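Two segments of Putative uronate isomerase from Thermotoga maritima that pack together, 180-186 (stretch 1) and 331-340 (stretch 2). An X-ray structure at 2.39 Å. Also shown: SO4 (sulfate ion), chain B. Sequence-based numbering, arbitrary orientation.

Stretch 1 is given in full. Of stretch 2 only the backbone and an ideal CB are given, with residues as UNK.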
# COMPACT_ATOMS: atom_id res chain seq x y z
N HIS A 180 1.96 11.40 0.21
CA HIS A 180 3.27 10.76 0.15
C HIS A 180 4.38 11.71 0.60
O HIS A 180 5.29 11.32 1.35
CB HIS A 180 3.55 10.21 -1.25
CG HIS A 180 2.95 8.86 -1.50
ND1 HIS A 180 3.37 7.72 -0.83
CD2 HIS A 180 1.97 8.46 -2.35
CE1 HIS A 180 2.67 6.68 -1.25
NE2 HIS A 180 1.82 7.10 -2.17
N TRP A 181 4.30 12.97 0.17
CA TRP A 181 5.31 13.94 0.54
C TRP A 181 5.21 14.33 2.02
O TRP A 181 6.23 14.47 2.70
CB TRP A 181 5.21 15.19 -0.34
CG TRP A 181 6.38 16.12 -0.17
CD1 TRP A 181 6.35 17.39 0.33
CD2 TRP A 181 7.75 15.84 -0.48
NE1 TRP A 181 7.62 17.93 0.35
CE2 TRP A 181 8.51 16.99 -0.15
CE3 TRP A 181 8.43 14.74 -1.02
CZ2 TRP A 181 9.89 17.07 -0.32
CZ3 TRP A 181 9.82 14.81 -1.20
CH2 TRP A 181 10.53 15.97 -0.85
N ALA A 182 3.98 14.53 2.50
CA ALA A 182 3.73 14.80 3.91
C ALA A 182 4.36 13.69 4.76
O ALA A 182 5.04 13.96 5.76
CB ALA A 182 2.22 14.89 4.19
N ALA A 183 4.14 12.44 4.33
CA ALA A 183 4.64 11.28 5.06
C ALA A 183 6.15 11.23 5.10
O ALA A 183 6.75 10.96 6.14
CB ALA A 183 4.08 9.98 4.44
N VAL A 184 6.78 11.47 3.95
CA VAL A 184 8.23 11.34 3.88
C VAL A 184 8.98 12.43 4.68
O VAL A 184 10.11 12.22 5.14
CB VAL A 184 8.75 11.23 2.42
CG1 VAL A 184 8.94 12.63 1.81
CG2 VAL A 184 10.06 10.39 2.38
N LEU A 185 8.34 13.59 4.86
CA LEU A 185 8.92 14.63 5.69
C LEU A 185 9.04 14.15 7.14
O LEU A 185 10.06 14.38 7.79
CB LEU A 185 8.09 15.92 5.61
CG LEU A 185 8.15 16.67 4.27
CD1 LEU A 185 7.32 17.95 4.36
CD2 LEU A 185 9.60 16.99 3.87
N MSE A 186 8.01 13.49 7.65
CA MSE A 186 8.13 12.80 8.94
C MSE A 186 9.12 11.63 8.81
O MSE A 186 10.02 11.47 9.65
CB MSE A 186 6.76 12.31 9.44
CG MSE A 186 6.84 11.46 10.70
SE MSE A 186 5.12 11.01 11.57
CE MSE A 186 4.74 12.76 12.38
N UNK A 331 19.17 10.29 -0.28
CA UNK A 331 18.65 10.66 1.03
C UNK A 331 17.75 11.89 0.91
O UNK A 331 17.72 12.56 -0.13
CB UNK A 331 19.80 10.93 2.01
N UNK A 332 17.05 12.19 2.00
CA UNK A 332 16.05 13.25 2.01
C UNK A 332 16.63 14.61 1.65
O UNK A 332 16.02 15.36 0.89
CB UNK A 332 15.39 13.32 3.39
N UNK A 333 17.80 14.93 2.20
CA UNK A 333 18.40 16.24 1.98
C UNK A 333 18.90 16.44 0.55
O UNK A 333 18.83 17.55 0.02
CB UNK A 333 19.56 16.44 2.96
N UNK A 334 19.36 15.37 -0.09
CA UNK A 334 19.70 15.44 -1.51
C UNK A 334 18.45 15.70 -2.35
O UNK A 334 18.48 16.47 -3.32
CB UNK A 334 20.38 14.15 -1.96
N UNK A 335 17.34 15.05 -1.99
CA UNK A 335 16.13 15.12 -2.79
C UNK A 335 15.45 16.50 -2.70
O UNK A 335 15.00 17.06 -3.71
CB UNK A 335 15.16 14.03 -2.34
N UNK A 336 15.41 17.05 -1.49
CA UNK A 336 14.91 18.41 -1.28
C UNK A 336 15.70 19.40 -2.13
O UNK A 336 15.12 20.33 -2.71
CB UNK A 336 14.99 18.79 0.20
N UNK A 337 17.01 19.20 -2.20
CA UNK A 337 17.88 20.03 -3.02
C UNK A 337 17.54 19.85 -4.50
O UNK A 337 17.49 20.81 -5.27
CB UNK A 337 19.35 19.69 -2.76
N UNK A 338 17.32 18.60 -4.90
CA UNK A 338 17.01 18.29 -6.29
C UNK A 338 15.68 18.96 -6.70
O UNK A 338 15.50 19.35 -7.86
CB UNK A 338 16.94 16.78 -6.49
N UNK A 339 14.76 19.08 -5.75
CA UNK A 339 13.48 19.72 -6.01
C UNK A 339 13.55 21.25 -6.04
O UNK A 339 12.70 21.91 -6.65
CB UNK A 339 12.47 19.28 -4.95
N UNK A 340 14.56 21.82 -5.40
CA UNK A 340 14.83 23.23 -5.60
C UNK A 340 15.23 23.43 -7.06
O UNK A 340 14.75 24.35 -7.71
CB UNK A 340 15.92 23.73 -4.65
S SO4 B . 0.91 4.32 -4.70
O1 SO4 B . 0.39 5.11 -3.57
O2 SO4 B . -0.20 3.57 -5.32
O3 SO4 B . 1.54 5.22 -5.67
O4 SO4 B . 1.93 3.37 -4.20

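The two helices run roughly antiparallel, at 138° between their N-to-C directions, and their axes come no closer than 11.9 Å, so contact depends on side chains long enough to span the gap.

Position 331 lies just before the helix, with phi/psi of -77/169, an extended conformation typical of an N-cap. Nothing of stretch 1 is near its CB, so the site favours a small side chain that can accept from the backbone amide of 334: serine, threonine, aspartate, asparagine or cysteine. The residue is Cys331, whose SG takes a weak capping bond from the backbone N of 334 at 3.7 Å.

At position 332 the CA-to-CB bond points toward stretch 1, yet no atom of it lies within 5.5 Å of the ideal CB. What stretch 1 offers in this direction is the backbone carbonyl oxygens of Val184 and Leu185. A long side chain ending in a donor would suit, lysine or arginine above all, and glutamine might also serve. It is Lys332, and its chain, t at chi1, chi2 and chi4 with a bend at chi3 (m), carries NZ to Leu185 O, a hydrogen bond of 2.9 Å; NZ also lies 3.8 Å from Val184 O.

Positions 333 and 334 are out of reach of stretch 1, which leaves their identity open; they are Asp333 and Tyr334.

Position 335 again points toward stretch 1, and its ideal CB is 5.2 Å from Trp181 CH2. A modest apolar side chain such as valine, alanine or isoleucine would fit beside the indole. Val335, with chi1 t, stays just short of close contact, its CG1 coming no nearer than 4.5 Å to Trp181 CH2.

From position 336 the CB leaves sideways, 5.4 Å from Trp181 CH2, with Leu185 farther along. Leucine, methionine or a long chain with an aliphatic stem would all be reasonable. Lys336 uses its methylenes: CG lies 4.4 Å from Trp181 CZ2, at the edge of the ring, and CE is 4.0 Å from Leu185 CD2.

Positions 337 and 338 are out of reach, and stretch 1 sets no preference; they are Trp337 and Tyr338.

Position 339, one helical turn beyond 335, points toward stretch 1. Its ideal CB has no neighbour there within 5.5 Å, but the six-membered end of the Trp181 indole lies ahead, so a branched or flexible apolar residue, leucine, isoleucine or methionine, is expected. Leu339, with chi1 m and chi2 t, brings CD1 to 3.6 Å from Trp181 CH2, an apolar contact that closes the gap.

Position 340 is out of reach and unconstrained by stretch 1; it is Lys340.

Stretch 2, residues 331-340: CKDYVKWYLK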
# COMPACT_ATOMS: atom_id res chain seq x y z
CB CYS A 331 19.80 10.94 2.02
SG CYS A 331 20.78 12.46 1.65
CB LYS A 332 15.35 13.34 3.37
CG LYS A 332 14.01 14.06 3.30
CD LYS A 332 13.66 14.70 4.62
CE LYS A 332 13.68 13.70 5.74
NZ LYS A 332 12.83 14.14 6.90
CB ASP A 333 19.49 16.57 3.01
CG ASP A 333 18.91 16.96 4.36
OD1 ASP A 333 17.69 17.27 4.45
OD2 ASP A 333 19.67 16.97 5.35
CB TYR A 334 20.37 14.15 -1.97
CG TYR A 334 20.66 14.14 -3.45
CD1 TYR A 334 21.93 14.46 -3.93
CD2 TYR A 334 19.67 13.82 -4.38
CE1 TYR A 334 22.20 14.46 -5.31
CE2 TYR A 334 19.92 13.83 -5.74
CZ TYR A 334 21.18 14.13 -6.20
OH TYR A 334 21.42 14.12 -7.56
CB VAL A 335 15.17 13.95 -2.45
CG1 VAL A 335 13.86 14.04 -3.25
CG2 VAL A 335 15.87 12.62 -2.70
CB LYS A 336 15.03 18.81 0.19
CG LYS A 336 13.90 18.29 1.05
CD LYS A 336 14.38 18.13 2.47
CE LYS A 336 13.28 18.40 3.47
NZ LYS A 336 13.60 19.60 4.30
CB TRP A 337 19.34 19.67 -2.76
CG TRP A 337 20.28 20.23 -3.79
CD1 TRP A 337 20.81 21.49 -3.81
CD2 TRP A 337 20.79 19.56 -4.96
NE1 TRP A 337 21.63 21.64 -4.92
CE2 TRP A 337 21.63 20.47 -5.64
CE3 TRP A 337 20.62 18.27 -5.49
CZ2 TRP A 337 22.31 20.14 -6.81
CZ3 TRP A 337 21.29 17.94 -6.67
CH2 TRP A 337 22.12 18.87 -7.32
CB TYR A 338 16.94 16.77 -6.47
CG TYR A 338 16.74 16.29 -7.88
CD1 TYR A 338 15.46 16.05 -8.38
CD2 TYR A 338 17.82 16.04 -8.72
CE1 TYR A 338 15.27 15.58 -9.68
CE2 TYR A 338 17.63 15.58 -10.02
CZ TYR A 338 16.35 15.36 -10.49
OH TYR A 338 16.14 14.92 -11.77
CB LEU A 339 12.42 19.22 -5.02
CG LEU A 339 12.09 17.76 -5.31
CD1 LEU A 339 11.50 17.08 -4.08
CD2 LEU A 339 11.14 17.65 -6.48
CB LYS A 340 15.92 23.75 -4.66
CG LYS A 340 15.44 23.88 -3.22
CD LYS A 340 14.06 24.54 -3.17
CE LYS A 340 13.38 24.32 -1.81
NZ LYS A 340 12.22 25.25 -1.60
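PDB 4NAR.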